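Local atomic coordinates of formiminoglutamase (Trypanosoma cruzi, PDB entry 4MYK), a protein that hydrolyses N-formimino-L-glutamate to L-glutamate and formamide, as a manganese-dependent enzyme with the arginase fold. Residues A[268-274]-A[305-309]; A[229-235]-A[273-279]; A[31-37]-A[113-119]; A[59-63]-A[293-299]. The protein carries 1 engineered substitution. All coordinates share one frame; numbering follows the deposited sequence.

Contact 1: residues A[268-274]-A[305-309]; sequences AGKTPTV and GFATR
R309 reaches back over the end of helix 258-270 and holds the carbonyls of G269 and V274 with its guanidinium group. Its CB lies loosely beside the K270 carbonyl. The bond to CB already faces helix 258-270, and the first torsion is nearly eclipsed (chi1 17°). CG passes 3.6 Å from G269 O, and CD settles 4.0 Å from P272 CA. A bend at chi3 (133°) then lays the guanidinium flat, with its edge facing both acceptors. NE donates almost straight to G269 O; the modelled 2.5 Å between NE and G269 O is suspiciously short, so its exact length is doubtful. At the far end NH1 and NH2 both grip one atom, V274 O, with NH1 to O and NH2 to O each 3.1 Å. V274 O lies in the guanidinium plane, and NH2 meets it on a lone pair. NH2 also makes weak bonds to A268 O and G269 O. Both faces of the group are touched near the rim, by T271 O, without bonding, on one side and by F306 CD1 on the other.

Beside it the two helix ends meet at glycines, G269 CA lying 4.0 Å from G305 CA. T308 OG1, bonded back to G305 O, abuts K270 CB.

R309, just past helix 290-306, thus bonds the G269 carbonyl at the end of helix 258-270 and the V274 carbonyl that ends the type I turn T271-V274. This is the helix-to-strand connection of a beta-alpha-beta unit, leading into strand 274-280.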
# COMPACT_ATOMS: atom_id res chain seq x y z
N ALA A 268 -7.10 19.14 12.05
CA ALA A 268 -8.14 19.11 13.08
C ALA A 268 -7.62 19.64 14.41
O ALA A 268 -8.29 20.41 15.10
CB ALA A 268 -8.68 17.69 13.23
N GLY A 269 -6.41 19.22 14.77
CA GLY A 269 -5.80 19.61 16.03
C GLY A 269 -5.53 21.10 16.14
O GLY A 269 -5.77 21.70 17.19
N LYS A 270 -5.04 21.69 15.06
CA LYS A 270 -4.73 23.12 15.04
C LYS A 270 -5.98 23.98 14.81
O LYS A 270 -5.94 25.20 14.97
CB LYS A 270 -3.68 23.42 13.96
CG LYS A 270 -4.21 23.31 12.55
CD LYS A 270 -3.08 23.36 11.56
CE LYS A 270 -2.33 24.67 11.67
NZ LYS A 270 -2.97 25.76 10.87
N THR A 271 -7.09 23.33 14.45
CA THR A 271 -8.36 24.01 14.17
C THR A 271 -9.18 24.17 15.44
O THR A 271 -9.75 23.20 15.93
CB THR A 271 -9.19 23.23 13.11
OG1 THR A 271 -8.57 23.36 11.83
CG2 THR A 271 -10.62 23.76 13.03
N PRO A 272 -9.24 25.40 15.96
CA PRO A 272 -9.78 25.71 17.29
C PRO A 272 -11.29 25.48 17.43
O PRO A 272 -11.79 25.38 18.56
CB PRO A 272 -9.44 27.19 17.47
CG PRO A 272 -9.32 27.72 16.10
CD PRO A 272 -8.73 26.60 15.28
N THR A 273 -12.01 25.40 16.32
CA THR A 273 -13.43 25.08 16.38
C THR A 273 -13.69 23.58 16.59
O THR A 273 -14.81 23.17 16.88
CB THR A 273 -14.19 25.55 15.12
OG1 THR A 273 -13.59 24.97 13.95
CG2 THR A 273 -14.15 27.07 15.02
N VAL A 274 -12.65 22.76 16.43
CA VAL A 274 -12.82 21.32 16.64
C VAL A 274 -12.78 20.99 18.13
O VAL A 274 -11.72 21.08 18.78
CB VAL A 274 -11.77 20.51 15.86
CG1 VAL A 274 -11.85 19.04 16.24
CG2 VAL A 274 -11.97 20.70 14.37
N GLY A 305 -1.09 19.14 16.43
CA GLY A 305 -1.88 20.23 15.89
C GLY A 305 -2.48 21.05 17.02
O GLY A 305 -2.52 22.28 16.97
N PHE A 306 -2.94 20.34 18.04
CA PHE A 306 -3.55 20.97 19.21
C PHE A 306 -2.55 21.87 19.92
O PHE A 306 -2.88 22.99 20.33
CB PHE A 306 -4.05 19.89 20.16
CG PHE A 306 -5.04 20.38 21.17
CD1 PHE A 306 -6.39 20.47 20.85
CD2 PHE A 306 -4.62 20.75 22.44
CE1 PHE A 306 -7.31 20.91 21.78
CE2 PHE A 306 -5.53 21.20 23.37
CZ PHE A 306 -6.89 21.28 23.04
N ALA A 307 -1.32 21.39 20.05
CA ALA A 307 -0.28 22.18 20.71
C ALA A 307 -0.10 23.56 20.07
O ALA A 307 0.52 24.45 20.67
CB ALA A 307 1.04 21.41 20.71
N THR A 308 -0.64 23.75 18.86
CA THR A 308 -0.45 25.01 18.16
C THR A 308 -1.58 26.01 18.36
O THR A 308 -1.39 27.19 18.11
CB THR A 308 -0.19 24.85 16.62
OG1 THR A 308 -1.34 24.30 15.99
CG2 THR A 308 1.03 23.97 16.35
N ARG A 309 -2.75 25.56 18.82
CA ARG A 309 -3.80 26.55 19.04
C ARG A 309 -3.53 27.45 20.23
O ARG A 309 -2.94 27.02 21.23
CB ARG A 309 -5.21 25.94 19.13
CG ARG A 309 -5.32 24.47 19.38
CD ARG A 309 -6.82 24.12 19.55
NE ARG A 309 -7.24 22.95 18.78
CZ ARG A 309 -8.45 22.40 18.86
NH1 ARG A 309 -9.36 22.90 19.68
NH2 ARG A 309 -8.74 21.34 18.12

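Contact 2: residues A[229-235]-A[273-279]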
# COMPACT_ATOMS: atom_id res chain seq x y z
N LYS A 229 -18.54 26.09 13.90
CA LYS A 229 -18.26 26.12 15.32
C LYS A 229 -18.53 24.78 15.98
O LYS A 229 -19.41 24.04 15.55
CB LYS A 229 -19.10 27.19 16.02
CG LYS A 229 -18.96 28.57 15.43
CD LYS A 229 -18.82 29.60 16.52
CE LYS A 229 -19.74 29.30 17.70
NZ LYS A 229 -19.59 30.29 18.82
N ASN A 230 -17.76 24.47 17.02
CA ASN A 230 -18.06 23.33 17.86
C ASN A 230 -18.16 22.06 17.05
O ASN A 230 -19.14 21.32 17.15
CB ASN A 230 -19.35 23.58 18.63
CG ASN A 230 -19.30 24.85 19.45
OD1 ASN A 230 -18.29 25.14 20.09
ND2 ASN A 230 -20.38 25.62 19.43
N THR A 231 -17.14 21.82 16.24
CA THR A 231 -17.09 20.67 15.36
C THR A 231 -16.63 19.38 16.06
O THR A 231 -15.62 19.36 16.76
CB THR A 231 -16.22 20.96 14.14
OG1 THR A 231 -16.82 22.00 13.38
CG2 THR A 231 -16.10 19.74 13.28
N PHE A 232 -17.43 18.33 15.86
CA PHE A 232 -17.13 16.98 16.31
C PHE A 232 -16.39 16.29 15.17
O PHE A 232 -16.95 16.07 14.10
CB PHE A 232 -18.46 16.26 16.63
CG PHE A 232 -18.33 14.79 16.87
CD1 PHE A 232 -17.11 14.22 17.24
CD2 PHE A 232 -19.43 13.96 16.75
CE1 PHE A 232 -17.00 12.85 17.48
CE2 PHE A 232 -19.32 12.59 16.99
CZ PHE A 232 -18.10 12.04 17.35
N PHE A 233 -15.11 15.97 15.40
CA PHE A 233 -14.26 15.34 14.39
C PHE A 233 -14.30 13.83 14.59
O PHE A 233 -13.60 13.29 15.45
CB PHE A 233 -12.83 15.89 14.46
CG PHE A 233 -11.94 15.45 13.33
CD1 PHE A 233 -12.32 15.64 12.00
CD2 PHE A 233 -10.70 14.86 13.58
CE1 PHE A 233 -11.49 15.22 10.95
CE2 PHE A 233 -9.88 14.46 12.54
CZ PHE A 233 -10.27 14.64 11.23
N SER A 234 -15.13 13.16 13.79
CA SER A 234 -15.39 11.73 13.93
C SER A 234 -14.65 10.96 12.84
O SER A 234 -14.98 11.08 11.65
CB SER A 234 -16.89 11.45 13.84
OG SER A 234 -17.20 10.10 14.18
N PHE A 235 -13.67 10.16 13.24
CA PHE A 235 -12.79 9.51 12.27
C PHE A 235 -12.91 8.00 12.25
O PHE A 235 -12.22 7.32 13.02
CB PHE A 235 -11.33 9.88 12.54
CG PHE A 235 -10.47 9.88 11.31
CD1 PHE A 235 -10.53 8.84 10.40
CD2 PHE A 235 -9.62 10.95 11.04
CE1 PHE A 235 -9.75 8.84 9.27
CE2 PHE A 235 -8.82 10.95 9.90
CZ PHE A 235 -8.89 9.90 9.02
N THR A 273 -12.01 25.40 16.32
CA THR A 273 -13.43 25.08 16.38
C THR A 273 -13.69 23.58 16.59
O THR A 273 -14.81 23.17 16.88
CB THR A 273 -14.19 25.55 15.12
OG1 THR A 273 -13.59 24.97 13.95
CG2 THR A 273 -14.15 27.07 15.02
N VAL A 274 -12.65 22.76 16.43
CA VAL A 274 -12.82 21.32 16.64
C VAL A 274 -12.78 20.99 18.13
O VAL A 274 -11.72 21.08 18.78
CB VAL A 274 -11.77 20.51 15.86
CG1 VAL A 274 -11.85 19.04 16.24
CG2 VAL A 274 -11.97 20.70 14.37
N MET A 275 -13.93 20.59 18.68
CA MET A 275 -14.08 20.54 20.13
C MET A 275 -14.03 19.13 20.73
O MET A 275 -13.91 18.96 21.95
CB MET A 275 -15.35 21.29 20.56
CG MET A 275 -15.39 22.74 20.07
SD MET A 275 -14.03 23.75 20.70
CE MET A 275 -14.47 23.79 22.44
N MET A 276 -14.12 18.12 19.87
CA MET A 276 -13.87 16.77 20.32
C MET A 276 -13.59 15.90 19.11
O MET A 276 -13.78 16.31 17.98
CB MET A 276 -15.03 16.19 21.14
CG MET A 276 -16.16 15.58 20.32
SD MET A 276 -17.30 14.52 21.27
CE MET A 276 -16.34 13.01 21.37
N MET A 277 -13.15 14.69 19.38
CA MET A 277 -12.75 13.76 18.34
C MET A 277 -13.05 12.35 18.81
O MET A 277 -12.89 12.03 19.98
CB MET A 277 -11.25 13.88 18.06
CG MET A 277 -10.70 12.71 17.29
SD MET A 277 -9.11 12.99 16.52
CE MET A 277 -9.08 11.61 15.38
N ASP A 278 -13.53 11.51 17.90
CA ASP A 278 -13.57 10.08 18.18
C ASP A 278 -12.96 9.31 17.01
O ASP A 278 -12.80 9.85 15.92
CB ASP A 278 -14.96 9.57 18.62
CG ASP A 278 -15.93 9.31 17.46
OD1 ASP A 278 -15.59 9.56 16.29
OD2 ASP A 278 -17.06 8.86 17.74
N MET A 279 -12.59 8.06 17.28
CA MET A 279 -11.87 7.24 16.31
C MET A 279 -12.48 5.87 16.40
O MET A 279 -12.44 5.26 17.46
CB MET A 279 -10.39 7.18 16.66
CG MET A 279 -9.52 6.47 15.64
SD MET A 279 -7.76 6.50 16.10
CE MET A 279 -7.45 8.28 16.11
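F232 lies across M276 and D278 on one face of the sheet, and its ring is met in two ways. M276 SD sits over the ring face, 4.4 Å from the centroid, a Met-aromatic contact. At the ring's edge D278 OD2 comes to 3.4 Å from F232 CZ, the ring and carboxylate planes turned 72° apart. With chi1 at 82°, D278 CG stands between its own backbone N and carbonyl carbon, which swings the carboxylate toward strand 231-236; there S234 OG donates to D278 OD1 on its syn side at 2.7 Å. The other carboxylate oxygen, OD2, is held by N128 and S125, so this buried group is gripped from both ends.

On the opposite face F233 and M277 run side by side, M277 SD touching the ring edge 3.8 Å from F233 CD2, while M277 CE reaches on to F235 CB. The backbones are parallel, joined by bonds such as F233 N to M276 O (2.9 Å), and a beta bulge at M275 shifts the register by one.

Strand 141-145 pairs with 231-236 on the side away from 274-280, and strand 114-119 flanks 274-280. Helix 258-270, the crossover of this beta-alpha-beta unit, covers F233, F235 and M277 through A261, C265 and A268.

Contact 3: residues A[31-37]-A[113-119]; sequences DIVIIGF and AFPFVIG
Six backbone hydrogen bonds zip D31-F37 to A113-G119, each strand giving three donors. V33 N to F114 O is 2.7 Å, and F116 N to V33 O is 2.8 Å and nearly straight at 175°. Further along, I118 N meets I35 O and F37 N meets I118 O. F114 N closes the near end on D31 O, while the D31 carboxylate turns away to K82 N. CA-H...O contacts fill in between, for example I34 CA to F116 O at 3.3 Å.

The strands run parallel with a 26° twist, neighbours in the central sheet of the arginase alpha/beta fold; 83-88 flanks one side and 274-280 the other.

Side chains divide between the two faces. On one, I34 and I118 lie alongside each other, CG2 to CG2 at 4.2 Å, and I34 CG2 also comes in at the edge of the F116 ring, 4.3 Å from CD2. Having CG2 anti to the backbone N (I34 chi1 -59° for CG1) lets that one methyl touch both. F299, F302 and F306 of helix 290-306 cover the rings of F114 and F116. On the other face I35 CB packs 4.4 Å from V117 CG2, I35 CD1 brushes P115 CB, and K104 and L109 of helix 94-110 pack on I35 and P115, and L101 on F37.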
# COMPACT_ATOMS: atom_id res chain seq x y z
N ASP A 31 -5.41 18.92 29.35
CA ASP A 31 -5.96 19.61 28.19
C ASP A 31 -6.78 18.64 27.36
O ASP A 31 -7.83 18.98 26.80
CB ASP A 31 -4.83 20.19 27.34
CG ASP A 31 -3.95 21.16 28.12
OD1 ASP A 31 -4.44 22.25 28.47
OD2 ASP A 31 -2.77 20.83 28.37
N ILE A 32 -6.30 17.40 27.28
CA ILE A 32 -6.93 16.39 26.46
C ILE A 32 -7.22 15.18 27.32
O ILE A 32 -6.35 14.72 28.08
CB ILE A 32 -6.03 15.98 25.27
CG1 ILE A 32 -5.80 17.17 24.33
CG2 ILE A 32 -6.62 14.76 24.52
CD1 ILE A 32 -4.58 17.03 23.44
N VAL A 33 -8.43 14.66 27.20
CA VAL A 33 -8.81 13.46 27.94
C VAL A 33 -9.22 12.28 27.03
O VAL A 33 -10.10 12.41 26.19
CB VAL A 33 -9.88 13.78 29.03
CG1 VAL A 33 -10.41 12.51 29.68
CG2 VAL A 33 -9.26 14.71 30.08
N ILE A 34 -8.53 11.15 27.22
CA ILE A 34 -8.76 9.91 26.47
C ILE A 34 -9.77 9.00 27.18
O ILE A 34 -9.61 8.66 28.35
CB ILE A 34 -7.44 9.12 26.27
CG1 ILE A 34 -6.41 9.94 25.51
CG2 ILE A 34 -7.71 7.81 25.54
CD1 ILE A 34 -5.01 9.38 25.60
N ILE A 35 -10.79 8.60 26.44
CA ILE A 35 -11.86 7.75 26.97
C ILE A 35 -11.98 6.53 26.08
O ILE A 35 -12.09 6.65 24.87
CB ILE A 35 -13.22 8.51 27.00
CG1 ILE A 35 -13.14 9.74 27.91
CG2 ILE A 35 -14.36 7.59 27.43
CD1 ILE A 35 -14.11 10.87 27.56
N GLY A 36 -11.96 5.34 26.68
CA GLY A 36 -12.07 4.13 25.90
C GLY A 36 -13.50 3.64 25.81
O GLY A 36 -14.25 3.70 26.78
N PHE A 37 -13.88 3.15 24.63
CA PHE A 37 -15.18 2.52 24.45
C PHE A 37 -15.04 1.13 23.79
O PHE A 37 -15.23 0.98 22.57
CB PHE A 37 -16.13 3.43 23.66
CG PHE A 37 -17.59 3.08 23.84
CD1 PHE A 37 -18.19 3.17 25.09
CD2 PHE A 37 -18.35 2.68 22.76
CE1 PHE A 37 -19.52 2.84 25.26
CE2 PHE A 37 -19.68 2.35 22.92
CZ PHE A 37 -20.27 2.44 24.17
N ALA A 113 -12.31 21.08 28.64
CA ALA A 113 -11.27 20.12 28.22
C ALA A 113 -11.65 19.47 26.89
O ALA A 113 -12.79 19.59 26.44
CB ALA A 113 -11.02 19.08 29.30
N PHE A 114 -10.70 18.79 26.26
CA PHE A 114 -10.94 18.15 24.96
C PHE A 114 -11.01 16.63 25.07
O PHE A 114 -10.01 15.98 25.41
CB PHE A 114 -9.88 18.57 23.93
CG PHE A 114 -10.13 18.04 22.54
CD1 PHE A 114 -9.84 16.73 22.22
CD2 PHE A 114 -10.63 18.87 21.56
CE1 PHE A 114 -10.07 16.25 20.95
CE2 PHE A 114 -10.85 18.41 20.28
CZ PHE A 114 -10.58 17.09 19.98
N PRO A 115 -12.19 16.06 24.78
CA PRO A 115 -12.39 14.61 24.84
C PRO A 115 -11.96 13.91 23.54
O PRO A 115 -12.37 14.31 22.44
CB PRO A 115 -13.92 14.48 25.00
CG PRO A 115 -14.49 15.85 24.74
CD PRO A 115 -13.38 16.73 24.25
N PHE A 116 -11.14 12.87 23.68
CA PHE A 116 -10.84 11.97 22.56
C PHE A 116 -11.30 10.57 22.93
O PHE A 116 -10.85 10.00 23.93
CB PHE A 116 -9.34 11.97 22.23
CG PHE A 116 -8.93 10.88 21.27
CD1 PHE A 116 -8.96 11.08 19.90
CD2 PHE A 116 -8.49 9.64 21.75
CE1 PHE A 116 -8.58 10.07 19.02
CE2 PHE A 116 -8.09 8.64 20.87
CZ PHE A 116 -8.14 8.85 19.51
N VAL A 117 -12.20 10.02 22.12
CA VAL A 117 -12.80 8.72 22.44
C VAL A 117 -12.27 7.65 21.51
O VAL A 117 -12.45 7.73 20.29
CB VAL A 117 -14.34 8.77 22.36
CG1 VAL A 117 -14.94 7.44 22.84
CG2 VAL A 117 -14.89 9.94 23.18
N ILE A 118 -11.60 6.65 22.07
CA ILE A 118 -11.08 5.56 21.27
C ILE A 118 -12.00 4.35 21.37
O ILE A 118 -12.32 3.90 22.46
CB ILE A 118 -9.62 5.18 21.66
CG1 ILE A 118 -9.14 3.99 20.82
CG2 ILE A 118 -9.50 4.90 23.15
CD1 ILE A 118 -9.14 4.28 19.35
N GLY A 119 -12.44 3.85 20.21
CA GLY A 119 -13.32 2.71 20.14
C GLY A 119 -12.64 1.45 19.61
O GLY A 119 -11.44 1.46 19.30

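Contact 4: residues A[59-63]-A[293-299]; sequences FRFFL and RVAVYMF
Helices 59-63 and 293-299 cross at -64° with their axes 8.6 Å apart at closest, and F59, F62 and L63 meet R293, A295, V296 and F299 in between. V296 is the central wedge: its CG2 lies over the face of the F59 ring in a CH-pi contact, 4.0 Å from the centroid, while also pressing on F62 CB at 3.6 Å. The same methyl, V296 CG2, lies 3.2 Å from F59 O, which serves the helix bond to L63 N. F59, with CG anti to its N (chi1 -177°), stretches along the gap, so that the far end of its ring reaches F299: CZ is 3.7 Å from F299 CB. The two rings form an offset edge-to-face pair, the edge of F59 toward the face of F299, planes at 72°. L63 CD1 touches F299 CE2 nearby.

At the other end R293 lays its aliphatic part over the F62 ring, CG 3.8 Å from the centroid, with F61 CD1 on the opposite face. The R293 guanidinium continues past the ring and makes a weak bond to Y297 OH.

Beneath, F299 and L63 rest on I34 of strand 32-37, and A295 on M279 of strand 274-280. R293 and Y297 also pack on Q189 of a second subunit.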
# COMPACT_ATOMS: atom_id res chain seq x y z
N PHE A 59 -4.72 0.33 21.04
CA PHE A 59 -4.36 1.73 21.00
C PHE A 59 -3.48 2.08 22.20
O PHE A 59 -2.44 2.72 22.04
CB PHE A 59 -5.62 2.59 20.99
CG PHE A 59 -5.34 4.06 20.87
CD1 PHE A 59 -5.04 4.82 21.99
CD2 PHE A 59 -5.39 4.68 19.64
CE1 PHE A 59 -4.80 6.16 21.88
CE2 PHE A 59 -5.13 6.02 19.53
CZ PHE A 59 -4.84 6.76 20.64
N ARG A 60 -3.90 1.65 23.40
CA ARG A 60 -3.17 1.96 24.64
C ARG A 60 -1.77 1.36 24.65
O ARG A 60 -0.84 1.96 25.19
CB ARG A 60 -3.92 1.48 25.88
CG ARG A 60 -5.04 2.42 26.29
CD ARG A 60 -5.65 2.07 27.63
NE ARG A 60 -6.66 3.07 27.96
CZ ARG A 60 -7.96 2.91 27.76
NH1 ARG A 60 -8.42 1.78 27.26
NH2 ARG A 60 -8.81 3.88 28.07
N PHE A 61 -1.65 0.17 24.07
CA PHE A 61 -0.36 -0.48 23.99
C PHE A 61 0.66 0.42 23.31
O PHE A 61 1.74 0.67 23.85
CB PHE A 61 -0.45 -1.81 23.24
CG PHE A 61 0.82 -2.60 23.26
CD1 PHE A 61 1.78 -2.43 22.27
CD2 PHE A 61 1.09 -3.49 24.29
CE1 PHE A 61 2.95 -3.16 22.29
CE2 PHE A 61 2.27 -4.21 24.32
CZ PHE A 61 3.19 -4.04 23.32
N PHE A 62 0.30 0.92 22.13
CA PHE A 62 1.22 1.75 21.36
C PHE A 62 1.28 3.17 21.89
O PHE A 62 2.27 3.87 21.71
CB PHE A 62 0.93 1.65 19.86
CG PHE A 62 1.26 0.29 19.30
CD1 PHE A 62 2.56 -0.01 18.90
CD2 PHE A 62 0.30 -0.71 19.23
CE1 PHE A 62 2.89 -1.28 18.41
CE2 PHE A 62 0.62 -1.98 18.76
CZ PHE A 62 1.91 -2.26 18.35
N LEU A 63 0.22 3.58 22.59
CA LEU A 63 0.20 4.88 23.24
C LEU A 63 1.39 5.03 24.18
O LEU A 63 1.97 6.12 24.30
CB LEU A 63 -1.10 5.07 24.03
CG LEU A 63 -1.20 6.41 24.78
CD1 LEU A 63 -1.32 7.60 23.82
CD2 LEU A 63 -2.35 6.38 25.76
N ARG A 293 -0.66 1.03 15.39
CA ARG A 293 0.36 2.06 15.26
C ARG A 293 -0.17 3.26 14.48
O ARG A 293 0.03 4.40 14.87
CB ARG A 293 1.64 1.51 14.60
CG ARG A 293 2.35 0.44 15.42
CD ARG A 293 3.71 0.07 14.84
NE ARG A 293 4.61 1.23 14.78
CZ ARG A 293 5.67 1.39 15.56
NH1 ARG A 293 5.98 0.47 16.47
NH2 ARG A 293 6.43 2.46 15.44
N VAL A 294 -0.87 3.00 13.39
CA VAL A 294 -1.43 4.09 12.60
C VAL A 294 -2.40 4.93 13.44
O VAL A 294 -2.38 6.16 13.38
CB VAL A 294 -2.14 3.59 11.34
CG1 VAL A 294 -2.92 4.73 10.67
CG2 VAL A 294 -1.11 2.97 10.39
N ALA A 295 -3.23 4.24 14.23
CA ALA A 295 -4.25 4.88 15.05
C ALA A 295 -3.62 5.81 16.08
O ALA A 295 -4.07 6.94 16.27
CB ALA A 295 -5.13 3.83 15.73
N VAL A 296 -2.57 5.32 16.74
CA VAL A 296 -1.84 6.13 17.72
C VAL A 296 -1.14 7.31 17.04
O VAL A 296 -1.14 8.42 17.56
CB VAL A 296 -0.82 5.29 18.56
CG1 VAL A 296 0.06 6.18 19.41
CG2 VAL A 296 -1.55 4.27 19.44
N TYR A 297 -0.58 7.07 15.86
CA TYR A 297 0.09 8.13 15.11
C TYR A 297 -0.88 9.20 14.62
O TYR A 297 -0.54 10.37 14.54
CB TYR A 297 0.88 7.55 13.93
CG TYR A 297 2.26 7.06 14.32
CD1 TYR A 297 3.13 7.88 15.04
CD2 TYR A 297 2.70 5.80 13.95
CE1 TYR A 297 4.39 7.44 15.39
CE2 TYR A 297 3.96 5.35 14.30
CZ TYR A 297 4.80 6.18 15.02
OH TYR A 297 6.07 5.75 15.37
N MET A 298 -2.11 8.79 14.32
CA MET A 298 -3.17 9.73 13.98
C MET A 298 -3.50 10.65 15.16
O MET A 298 -3.62 11.87 14.99
CB MET A 298 -4.41 8.97 13.52
CG MET A 298 -4.33 8.45 12.10
SD MET A 298 -5.75 7.44 11.63
CE MET A 298 -7.11 8.61 11.75
N PHE A 299 -3.68 10.06 16.34
CA PHE A 299 -3.90 10.82 17.59
C PHE A 299 -2.70 11.72 17.89
O PHE A 299 -2.84 12.87 18.29
CB PHE A 299 -4.15 9.84 18.75
CG PHE A 299 -4.10 10.48 20.11
CD1 PHE A 299 -5.15 11.25 20.57
CD2 PHE A 299 -3.00 10.28 20.95
CE1 PHE A 299 -5.10 11.83 21.82
CE2 PHE A 299 -2.95 10.86 22.20
CZ PHE A 299 -4.00 11.63 22.64

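Contacts 2 and 3 are the buried heart of the sheet, parallel ladders regular in contact 3 and interrupted by a bulge in contact 2; M277 O probably accepts a hydrogen bond from V117 N. Contact 4, also buried, is held by apolar and CH-pi contacts and an edge-to-face ring pair, and packs against both, F59 on F116 and M298 on F235. Contact 1 is partly exposed, and there the guanidinium of R309 bonded to backbone carbonyls does most of the joining. It shares T273 and V274 with contact 2 and helix 290-306 with contact 4. In contact 2 the side chain of S234 lies about 8 Å from a bound manganese ion, against about 12 Å for G119 in contact 3.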